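Local structure of 35 kDa hemin binding protein (Porphyromonas gingivalis, 5Y1A) at residues A[42-47]-A[75-80]; A[147-152]-A[245-250]; A[162-167]-A[230-235]; A[186-191]-A[203-208]. The protein probably binds hemin and is a cargo of the type IX secretion system, combining a thioredoxin domain with an immunoglobulin-like beta-sandwich. All blocks are in the same frame, centred on the assembly; numbering follows the deposited sequence. Where two conformers were deposited one is given.

Contact 1 (A[42-47]-A[75-80]); sequences VFTAEW and QTFVHY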
# COMPACT_ATOMS: atom_id res chain seq x y z
N VAL A 42 -10.25 8.49 -0.65
CA VAL A 42 -11.67 8.33 -0.37
C VAL A 42 -11.90 7.94 1.08
O VAL A 42 -11.25 7.03 1.62
CB VAL A 42 -12.29 7.23 -1.24
CG1 VAL A 42 -13.85 7.20 -1.04
CG2 VAL A 42 -11.85 7.44 -2.70
N PHE A 43 -12.86 8.62 1.71
CA PHE A 43 -13.12 8.45 3.15
C PHE A 43 -14.38 7.63 3.36
O PHE A 43 -15.45 7.98 2.88
CB PHE A 43 -13.16 9.84 3.80
CG PHE A 43 -12.00 10.68 3.38
CD1 PHE A 43 -10.69 10.26 3.67
CD2 PHE A 43 -12.19 11.85 2.64
CE1 PHE A 43 -9.59 11.01 3.19
CE2 PHE A 43 -11.09 12.60 2.18
CZ PHE A 43 -9.80 12.19 2.47
N THR A 44 -14.23 6.52 4.08
CA THR A 44 -15.25 5.47 4.06
C THR A 44 -15.27 4.68 5.37
O THR A 44 -14.33 4.75 6.18
CB THR A 44 -14.98 4.53 2.84
OG1 THR A 44 -16.10 3.66 2.62
CG2 THR A 44 -13.71 3.69 3.04
N ALA A 45 -16.34 3.91 5.58
CA ALA A 45 -16.41 2.98 6.71
C ALA A 45 -17.31 1.80 6.44
O ALA A 45 -18.27 1.90 5.66
CB ALA A 45 -16.86 3.69 7.98
N GLU A 46 -17.03 0.69 7.12
CA GLU A 46 -17.80 -0.55 6.91
C GLU A 46 -19.25 -0.44 7.39
O GLU A 46 -20.14 -1.14 6.88
CB GLU A 46 -17.06 -1.72 7.56
CG GLU A 46 -15.84 -2.12 6.71
CD GLU A 46 -15.06 -3.30 7.28
OE1 GLU A 46 -15.32 -3.67 8.44
OE2 GLU A 46 -14.18 -3.84 6.55
N TRP A 47 -19.48 0.46 8.34
CA TRP A 47 -20.84 0.72 8.86
C TRP A 47 -21.65 1.68 7.98
O TRP A 47 -22.86 1.87 8.19
CB TRP A 47 -20.80 1.22 10.32
CG TRP A 47 -19.87 2.40 10.53
CD1 TRP A 47 -18.64 2.38 11.14
CD2 TRP A 47 -20.08 3.77 10.12
NE1 TRP A 47 -18.09 3.65 11.13
CE2 TRP A 47 -18.95 4.51 10.52
CE3 TRP A 47 -21.14 4.44 9.46
CZ2 TRP A 47 -18.82 5.89 10.25
CZ3 TRP A 47 -21.02 5.80 9.22
CH2 TRP A 47 -19.86 6.52 9.61
N GLN A 75 -6.48 5.27 -6.95
CA GLN A 75 -7.44 5.40 -5.85
C GLN A 75 -6.89 4.86 -4.54
O GLN A 75 -6.09 3.92 -4.51
CB GLN A 75 -8.73 4.62 -6.14
CG GLN A 75 -9.46 4.95 -7.41
CD GLN A 75 -10.62 3.97 -7.61
OE1 GLN A 75 -11.61 4.02 -6.89
NE2 GLN A 75 -10.48 3.06 -8.57
N THR A 76 -7.30 5.49 -3.44
CA THR A 76 -7.04 4.95 -2.11
C THR A 76 -8.29 5.14 -1.25
O THR A 76 -8.98 6.15 -1.40
CB THR A 76 -5.86 5.64 -1.41
OG1 THR A 76 -6.19 7.00 -1.15
CG2 THR A 76 -4.60 5.58 -2.26
N PHE A 77 -8.61 4.16 -0.40
CA PHE A 77 -9.75 4.23 0.51
C PHE A 77 -9.20 4.20 1.92
O PHE A 77 -8.46 3.28 2.28
CB PHE A 77 -10.73 3.08 0.28
CG PHE A 77 -11.51 3.21 -1.00
CD1 PHE A 77 -12.85 3.62 -0.97
CD2 PHE A 77 -10.90 2.94 -2.23
CE1 PHE A 77 -13.58 3.80 -2.17
CE2 PHE A 77 -11.62 3.09 -3.43
CZ PHE A 77 -12.97 3.52 -3.41
N VAL A 78 -9.59 5.20 2.71
CA VAL A 78 -9.08 5.40 4.07
C VAL A 78 -10.26 5.18 5.01
O VAL A 78 -11.26 5.89 4.93
CB VAL A 78 -8.55 6.83 4.27
CG1 VAL A 78 -8.10 7.03 5.71
CG2 VAL A 78 -7.38 7.15 3.30
N HIS A 79 -10.14 4.18 5.87
CA HIS A 79 -11.24 3.80 6.76
C HIS A 79 -11.17 4.52 8.10
O HIS A 79 -10.08 4.78 8.59
CB HIS A 79 -11.21 2.30 6.98
CG HIS A 79 -11.85 1.53 5.87
ND1 HIS A 79 -13.08 0.93 6.00
CD2 HIS A 79 -11.46 1.31 4.59
CE1 HIS A 79 -13.42 0.35 4.86
NE2 HIS A 79 -12.46 0.58 3.99
N TYR A 80 -12.34 4.82 8.68
CA TYR A 80 -12.36 5.38 10.03
C TYR A 80 -13.48 4.84 10.90
O TYR A 80 -14.60 4.60 10.43
CB TYR A 80 -12.40 6.91 9.99
CG TYR A 80 -12.03 7.54 11.32
CD1 TYR A 80 -10.74 7.38 11.83
CD2 TYR A 80 -12.94 8.32 12.04
CE1 TYR A 80 -10.36 7.94 13.02
CE2 TYR A 80 -12.55 8.91 13.29
CZ TYR A 80 -11.24 8.70 13.74
OH TYR A 80 -10.73 9.22 14.91
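Strands 34-44 and 73-79 run parallel in the central sheet of a thioredoxin domain, joined by a beta-alpha-beta crossover through helix 51-63. Packing is tightest where they meet at V42. V78 N donates to V42 O at 2.7 Å, almost along the C=O axis, and V42 N reaches T76 O at 2.8 Å. V42 CB sits over one face of the F77 ring, 4.0 Å from its centroid, while CG1, anti to the backbone N, touches F77 CE1 at 3.6 Å. On the other face of the sheet, V78 CB meets the edge of the F43 ring, both side chains packing against helix 89-102. From T44 on the pairing slackens: T44 N to V78 O and Y80 N to T44 O are both 3.2 Å, the latter with an N-H...O angle of 147°. There W47 stands exposed, its NE1 making a weak hydrogen bond to N81 O. Between these extremes T44 presents CG2, in the crowded position between backbone N and carbonyl carbon, to the face of the H79 imidazole, 3.6 Å from the ring centroid. T44 also touches C51 of a possible CxxC pair. H79 ND1 is hydrogen-bonded to D82 OD2, which also accepts E46 N. E46 OE2, bonded to I192 N, lies 4.9 Å from H79 ND1 without touching it. D82, and more distantly E46, would probably favour a protonated imidazole.

Contact 2 (A[147-152]-A[245-250]); sequences VNLKLT and TDVLAF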
# COMPACT_ATOMS: atom_id res chain seq x y z
N VAL A 147 7.83 10.40 -9.40
CA VAL A 147 8.32 9.37 -8.49
C VAL A 147 8.09 8.00 -9.10
O VAL A 147 6.98 7.68 -9.57
CB VAL A 147 7.76 9.49 -7.04
CG1 VAL A 147 6.24 9.49 -7.03
CG2 VAL A 147 8.34 8.39 -6.14
N ASN A 148 9.17 7.23 -9.11
CA ASN A 148 9.24 5.90 -9.70
C ASN A 148 9.47 4.91 -8.57
O ASN A 148 10.17 5.21 -7.61
CB ASN A 148 10.39 5.83 -10.70
CG ASN A 148 10.23 6.84 -11.84
OD1 ASN A 148 9.25 6.79 -12.59
ND2 ASN A 148 11.16 7.77 -11.93
N LEU A 149 8.90 3.71 -8.73
CA LEU A 149 8.95 2.70 -7.68
C LEU A 149 9.59 1.42 -8.19
O LEU A 149 9.26 0.93 -9.29
CB LEU A 149 7.52 2.37 -7.23
CG LEU A 149 6.76 3.32 -6.31
CD1 LEU A 149 6.47 4.69 -6.98
CD2 LEU A 149 5.47 2.64 -5.92
N LYS A 150 10.52 0.90 -7.39
CA LYS A 150 11.05 -0.44 -7.60
C LYS A 150 10.78 -1.22 -6.33
O LYS A 150 11.30 -0.90 -5.25
CB LYS A 150 12.55 -0.42 -7.96
CG LYS A 150 13.22 -1.80 -7.99
CD LYS A 150 12.55 -2.78 -8.96
CE LYS A 150 13.11 -4.21 -8.73
NZ LYS A 150 12.73 -5.18 -9.79
N LEU A 151 9.95 -2.24 -6.47
CA LEU A 151 9.56 -3.07 -5.33
C LEU A 151 10.24 -4.42 -5.39
O LEU A 151 10.49 -4.93 -6.48
CB LEU A 151 8.04 -3.30 -5.34
CG LEU A 151 7.15 -2.06 -5.44
CD1 LEU A 151 5.67 -2.49 -5.40
CD2 LEU A 151 7.47 -1.04 -4.31
N THR A 152 10.46 -5.02 -4.22
CA THR A 152 10.76 -6.47 -4.15
C THR A 152 9.87 -7.08 -3.10
O THR A 152 9.54 -6.45 -2.09
CB THR A 152 12.26 -6.81 -3.89
OG1 THR A 152 12.61 -6.51 -2.53
CG2 THR A 152 13.20 -6.08 -4.86
N THR A 245 -1.92 -6.80 -3.78
CA THR A 245 -1.48 -5.58 -3.09
C THR A 245 -0.70 -4.69 -4.04
O THR A 245 0.00 -5.17 -4.94
CB THR A 245 -0.58 -5.88 -1.85
OG1 THR A 245 0.51 -6.74 -2.22
CG2 THR A 245 -1.40 -6.53 -0.75
N ASP A 246 -0.85 -3.37 -3.84
CA ASP A 246 -0.10 -2.35 -4.57
C ASP A 246 0.69 -1.50 -3.56
O ASP A 246 0.30 -1.42 -2.40
CB ASP A 246 -1.05 -1.42 -5.33
CG ASP A 246 -1.82 -2.13 -6.45
OD1 ASP A 246 -1.19 -2.93 -7.17
OD2 ASP A 246 -3.04 -1.91 -6.59
N VAL A 247 1.76 -0.84 -4.02
CA VAL A 247 2.39 0.24 -3.22
C VAL A 247 2.25 1.50 -4.04
O VAL A 247 2.61 1.54 -5.23
CB VAL A 247 3.87 -0.00 -2.87
CG1 VAL A 247 4.47 1.23 -2.12
CG2 VAL A 247 4.01 -1.26 -2.02
N LEU A 248 1.69 2.51 -3.40
CA LEU A 248 1.53 3.84 -3.98
C LEU A 248 2.48 4.78 -3.24
O LEU A 248 2.51 4.80 -1.99
CB LEU A 248 0.09 4.31 -3.77
CG LEU A 248 -0.24 5.80 -4.01
CD1 LEU A 248 -0.05 6.14 -5.49
CD2 LEU A 248 -1.64 6.07 -3.61
N ALA A 249 3.22 5.60 -3.98
CA ALA A 249 4.01 6.66 -3.34
C ALA A 249 3.68 7.97 -4.00
O ALA A 249 3.45 8.03 -5.23
CB ALA A 249 5.51 6.38 -3.49
N PHE A 250 3.66 9.03 -3.19
CA PHE A 250 3.45 10.35 -3.78
C PHE A 250 4.26 11.46 -3.11
O PHE A 250 4.49 11.41 -1.89
CB PHE A 250 1.96 10.69 -3.88
CG PHE A 250 1.18 10.53 -2.61
CD1 PHE A 250 1.03 11.60 -1.71
CD2 PHE A 250 0.52 9.32 -2.35
CE1 PHE A 250 0.26 11.46 -0.54
CE2 PHE A 250 -0.26 9.15 -1.17
CZ PHE A 250 -0.39 10.23 -0.26
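This is face-to-face packing inside a beta-sandwich: strand 145-153 belongs to one sheet and strand 245-252 to the other, their segment axes 7.5 Å apart and running at 151°. The two segments share no hydrogen bond; K150 and T152, for example, bond through their backbones to T164 and T162 in their own sheet. Apolar contact therefore does the joining. V147, L149 and L151 all point across the gap, meeting V247 and A249. L151 holds CG anti to its carbonyl carbon, which brings both methyls down obliquely onto V247: L151 CD1 lies 4.0 Å from V247 CG2, and L151 CD2 the same distance from V247 CB. L149 splits its two branches between neighbours, CD1 going to A249 CB at 4.0 Å and CD2 toward V247. The F165 ring, on the strand next to 145-153, touches L149, V247 and A249 and so continues the same core. A second kind of contact sets methyl groups against backbone carbonyls. V147 CG1, in the crowded position between N and carbonyl carbon, reaches A249 O at 3.6 Å. Closer still is L149: chi2 of 65° turns CD1 aside and leaves CD2 extended, anti to CA, 3.1 Å from V247 O.

Contact 3 (A[162-167]-A[230-235]); sequences TATFTG and TIKKEF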
# COMPACT_ATOMS: atom_id res chain seq x y z
N THR A 162 10.51 -4.72 0.11
CA THR A 162 11.23 -3.46 -0.01
C THR A 162 10.58 -2.58 -1.08
O THR A 162 9.93 -3.07 -2.01
CB THR A 162 12.74 -3.66 -0.33
OG1 THR A 162 12.88 -3.99 -1.73
CG2 THR A 162 13.34 -4.79 0.54
N ALA A 163 10.77 -1.27 -0.95
CA ALA A 163 10.25 -0.32 -1.91
C ALA A 163 11.30 0.78 -2.02
O ALA A 163 11.69 1.40 -1.02
CB ALA A 163 8.90 0.24 -1.46
N THR A 164 11.79 0.99 -3.24
CA THR A 164 12.75 2.05 -3.48
C THR A 164 12.05 3.10 -4.34
O THR A 164 11.56 2.78 -5.44
CB THR A 164 14.01 1.51 -4.17
OG1 THR A 164 14.58 0.50 -3.35
CG2 THR A 164 15.02 2.63 -4.35
N PHE A 165 11.98 4.33 -3.83
CA PHE A 165 11.30 5.43 -4.49
C PHE A 165 12.36 6.37 -4.96
O PHE A 165 13.14 6.88 -4.15
CB PHE A 165 10.38 6.18 -3.52
CG PHE A 165 9.46 5.28 -2.76
CD1 PHE A 165 8.53 4.52 -3.43
CD2 PHE A 165 9.58 5.13 -1.38
CE1 PHE A 165 7.68 3.67 -2.74
CE2 PHE A 165 8.72 4.27 -0.68
CZ PHE A 165 7.78 3.53 -1.38
N THR A 166 12.41 6.59 -6.26
CA THR A 166 13.41 7.47 -6.84
C THR A 166 12.67 8.45 -7.72
O THR A 166 11.71 8.09 -8.40
CB THR A 166 14.45 6.70 -7.70
OG1 THR A 166 13.76 5.97 -8.73
CG2 THR A 166 15.28 5.72 -6.83
N GLY A 167 13.13 9.69 -7.73
CA GLY A 167 12.44 10.67 -8.54
C GLY A 167 13.21 11.94 -8.73
O GLY A 167 14.40 12.03 -8.40
N THR A 230 16.07 9.80 -3.45
CA THR A 230 15.91 8.36 -3.28
C THR A 230 15.50 8.10 -1.84
O THR A 230 16.13 8.62 -0.92
CB THR A 230 17.22 7.58 -3.56
OG1 THR A 230 17.67 7.83 -4.89
CG2 THR A 230 16.98 6.07 -3.42
N ILE A 231 14.42 7.33 -1.66
CA ILE A 231 14.00 6.86 -0.33
C ILE A 231 13.81 5.35 -0.46
O ILE A 231 13.17 4.91 -1.41
CB ILE A 231 12.65 7.52 0.14
CG1 ILE A 231 12.92 8.98 0.55
CG2 ILE A 231 11.99 6.71 1.29
CD1 ILE A 231 11.83 9.64 1.38
N LYS A 232 14.35 4.58 0.48
CA LYS A 232 14.16 3.13 0.47
C LYS A 232 13.47 2.70 1.76
O LYS A 232 13.85 3.12 2.87
CB LYS A 232 15.50 2.37 0.30
CG LYS A 232 15.31 0.84 0.24
CD LYS A 232 16.63 0.07 -0.03
CE LYS A 232 16.36 -1.38 -0.40
NZ LYS A 232 17.54 -2.26 -0.07
N LYS A 233 12.45 1.85 1.63
CA LYS A 233 11.77 1.30 2.81
C LYS A 233 11.88 -0.23 2.80
O LYS A 233 11.92 -0.85 1.74
CB LYS A 233 10.28 1.68 2.81
CG LYS A 233 10.02 3.19 2.89
CD LYS A 233 10.23 3.69 4.32
CE LYS A 233 9.82 5.20 4.43
NZ LYS A 233 10.00 5.62 5.85
N GLU A 234 11.92 -0.82 3.98
CA GLU A 234 11.95 -2.27 4.13
C GLU A 234 10.99 -2.63 5.25
O GLU A 234 11.27 -2.33 6.43
CB GLU A 234 13.39 -2.73 4.42
CG GLU A 234 13.53 -4.20 4.73
CD GLU A 234 14.95 -4.61 5.10
OE1 GLU A 234 15.20 -4.88 6.29
OE2 GLU A 234 15.81 -4.64 4.19
N PHE A 235 9.87 -3.29 4.88
CA PHE A 235 8.71 -3.47 5.77
C PHE A 235 8.10 -4.87 5.69
O PHE A 235 7.97 -5.43 4.61
CB PHE A 235 7.62 -2.43 5.41
CG PHE A 235 7.20 -2.46 3.94
CD1 PHE A 235 6.05 -3.14 3.53
CD2 PHE A 235 7.97 -1.80 2.97
CE1 PHE A 235 5.69 -3.20 2.18
CE2 PHE A 235 7.62 -1.85 1.60
CZ PHE A 235 6.48 -2.54 1.20
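A chi1 of -51° puts CG of F165 anti to its carbonyl carbon, and the ring then leans obliquely across the neighbouring strand. F235 takes the crowded position, chi1 55° leaving CG between backbone N and carbonyl carbon, so that its ring returns toward A163. Both rings are met at the edge: I231 CG2 approaches F165 CD2 at 3.9 Å, K233 CG lies 3.9 Å from F165 CE2, and A163 CB is equally close to F235 CE2. K233 bends at chi2 and carries its amine away to a salt bridge with D219. Underneath, four backbone bonds fix the antiparallel register. F165 N to I231 O is the straightest, 2.8 Å with an N-H...O angle of 176°, and A163 and K233 pair in both directions. The opposite face carries T162, T164, T166, T230, K232 and E234. There T164 OG1 lies alongside the aliphatic part of K232, 3.7 Å from CG, and T166 CG2 meets T230 CG2 at 3.8 Å. A163 and F165 instead turn inward to L151 and L149, on the face where I231 and K233 also start. Such two-sidedness is typical of an edge strand and its neighbour in a beta-sandwich, 228-235 being an outermost strand of its sheet.

Contact 4 (A[186-191]-A[203-208]); sequences KNNMKP and LHQHTV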
# COMPACT_ATOMS: atom_id res chain seq x y z
N LYS A 186 -4.56 -2.72 -0.38
CA LYS A 186 -5.04 -4.11 -0.50
C LYS A 186 -6.29 -4.14 -1.37
O LYS A 186 -7.26 -3.41 -1.09
CB LYS A 186 -5.34 -4.68 0.88
CG LYS A 186 -5.77 -6.16 0.89
CD LYS A 186 -4.61 -7.08 0.51
CE LYS A 186 -5.02 -8.55 0.40
NZ LYS A 186 -5.72 -8.86 -0.87
N ASN A 187 -6.26 -4.96 -2.42
CA ASN A 187 -7.40 -5.16 -3.34
C ASN A 187 -8.09 -6.47 -3.06
O ASN A 187 -7.52 -7.32 -2.36
CB ASN A 187 -6.95 -5.10 -4.79
CG ASN A 187 -6.25 -3.79 -5.11
OD1 ASN A 187 -6.74 -2.71 -4.75
ND2 ASN A 187 -5.09 -3.88 -5.76
N ASN A 188 -9.29 -6.64 -3.63
CA ASN A 188 -10.10 -7.85 -3.40
C ASN A 188 -10.11 -8.28 -1.95
O ASN A 188 -9.86 -9.46 -1.61
CB ASN A 188 -9.62 -8.99 -4.30
CG ASN A 188 -9.80 -8.69 -5.75
OD1 ASN A 188 -10.79 -8.08 -6.15
ND2 ASN A 188 -8.83 -9.11 -6.58
N MET A 189 -10.42 -7.33 -1.09
CA MET A 189 -10.27 -7.54 0.33
C MET A 189 -11.60 -7.85 0.98
O MET A 189 -12.55 -7.09 0.86
CB MET A 189 -9.68 -6.27 0.98
CG MET A 189 -9.54 -6.37 2.49
SD MET A 189 -8.96 -4.78 3.26
CE MET A 189 -8.84 -5.32 4.95
N LYS A 190 -11.65 -8.96 1.71
CA LYS A 190 -12.85 -9.27 2.48
C LYS A 190 -13.00 -8.25 3.62
O LYS A 190 -12.05 -8.03 4.37
CB LYS A 190 -12.78 -10.69 3.08
CG LYS A 190 -14.06 -11.05 3.85
CD LYS A 190 -14.13 -12.55 4.19
CE LYS A 190 -15.53 -12.95 4.67
NZ LYS A 190 -15.49 -14.24 5.46
N PRO A 191 -14.18 -7.61 3.72
CA PRO A 191 -14.39 -6.68 4.85
C PRO A 191 -14.18 -7.35 6.21
O PRO A 191 -14.35 -8.58 6.33
CB PRO A 191 -15.85 -6.26 4.67
CG PRO A 191 -16.08 -6.36 3.19
CD PRO A 191 -15.34 -7.62 2.81
N LEU A 203 -16.31 -6.75 -2.24
CA LEU A 203 -14.95 -6.69 -1.68
C LEU A 203 -14.46 -5.25 -1.64
O LEU A 203 -14.79 -4.46 -2.52
CB LEU A 203 -13.96 -7.52 -2.52
CG LEU A 203 -14.26 -9.04 -2.54
CD1 LEU A 203 -13.45 -9.71 -3.64
CD2 LEU A 203 -14.06 -9.70 -1.20
N HIS A 204 -13.64 -4.91 -0.65
CA HIS A 204 -12.98 -3.60 -0.67
C HIS A 204 -11.92 -3.60 -1.76
O HIS A 204 -11.40 -4.66 -2.13
CB HIS A 204 -12.31 -3.28 0.69
CG HIS A 204 -13.28 -3.11 1.81
ND1 HIS A 204 -13.06 -3.63 3.07
CD2 HIS A 204 -14.47 -2.47 1.86
CE1 HIS A 204 -14.08 -3.30 3.85
NE2 HIS A 204 -14.94 -2.59 3.14
N GLN A 205 -11.62 -2.42 -2.32
CA GLN A 205 -10.54 -2.28 -3.28
C GLN A 205 -9.65 -1.09 -2.91
O GLN A 205 -10.14 -0.15 -2.28
CB GLN A 205 -11.10 -2.02 -4.68
CG GLN A 205 -12.03 -3.09 -5.19
CD GLN A 205 -11.36 -4.43 -5.37
OE1 GLN A 205 -10.13 -4.52 -5.39
NE2 GLN A 205 -12.18 -5.48 -5.56
N HIS A 206 -8.38 -1.14 -3.30
CA HIS A 206 -7.47 0.00 -3.19
C HIS A 206 -7.46 0.55 -1.74
O HIS A 206 -7.45 1.76 -1.53
CB HIS A 206 -7.88 1.12 -4.18
CG HIS A 206 -8.24 0.61 -5.54
ND1 HIS A 206 -7.33 -0.03 -6.36
CD2 HIS A 206 -9.41 0.65 -6.23
CE1 HIS A 206 -7.93 -0.37 -7.49
NE2 HIS A 206 -9.19 0.01 -7.43
N THR A 207 -7.44 -0.36 -0.76
CA THR A 207 -7.70 0.03 0.63
C THR A 207 -6.39 0.20 1.41
O THR A 207 -5.54 -0.68 1.41
CB THR A 207 -8.64 -1.00 1.25
OG1 THR A 207 -9.89 -0.93 0.54
CG2 THR A 207 -8.89 -0.73 2.75
N VAL A 208 -6.21 1.36 2.03
CA VAL A 208 -4.96 1.62 2.74
C VAL A 208 -4.85 0.78 4.01
O VAL A 208 -5.70 0.88 4.88
CB VAL A 208 -4.82 3.10 3.13
CG1 VAL A 208 -3.50 3.30 3.87
CG2 VAL A 208 -4.89 3.98 1.87
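Seven hydrogen bonds knit these two segments together around a pair of G1 beta bulges. The shortest runs from H206 N to N187 OD1, 2.7 Å and in the plane of the side-chain carbonyl. Next to it Q205 grips N188 twice: Q205 OE1 accepts N188 N at 2.9 Å from above the carbonyl plane, and Q205 NE2 donates to N188 OD1 at 3.0 Å. Both bonds are nearly straight although the two amides stand 89° apart; a bend at chi2 folds Q205 back. Backbone pairs bracket the group. M189 N meets H204 O at 3.0 Å on a lone pair, with H204 N returning to M189 O, while K186 N donates to T207 O at 2.9 Å and T207 N returns to K186 O. In the bulges N188 and M189 both face H204, and H206 and T207 both face K186; N188 (phi 43°) and H206 (phi 53°), at the first bulge position, adopt the left-handed helical conformation. N187 ND2 goes on to D246 OD2, tying the loop to strand 245-252. Farther out, L203 CD1 rests on N188 CA, and P191 CG lies over one face of the H204 ring, 4.0 Å from its centroid. H204 NE2 bonds Q195 OE1, but ND1 is buried without a partner. The extended chain of M189 crosses T207 at about a right angle, bringing SD to 4.1 Å from T207 CG2.

How the contacts relate
Contacts 1 and 2 are buried, contacts 3 and 4 only partly so. Contacts 2 and 3 adjoin in the beta-sandwich: strands 145-153 and 161-169 are neighbours in one sheet, so contact 3 is bonded within that sheet whereas contact 2 spans to the other through apolar side chains, without hydrogen bonds. Contact 4 is the most polar, with amide side chains joining the backbone pairing of its loops. Its second segment joins contact 1 by probable backbone hydrogen bonds, F77 N to H206 O (2.9 Å) and V208 N to F77 O (3.0 Å), so the sandwich strand 207-220 abuts the thioredoxin strand 73-79. Contacts 1 and 3 lie on opposite sides of the chain's centre.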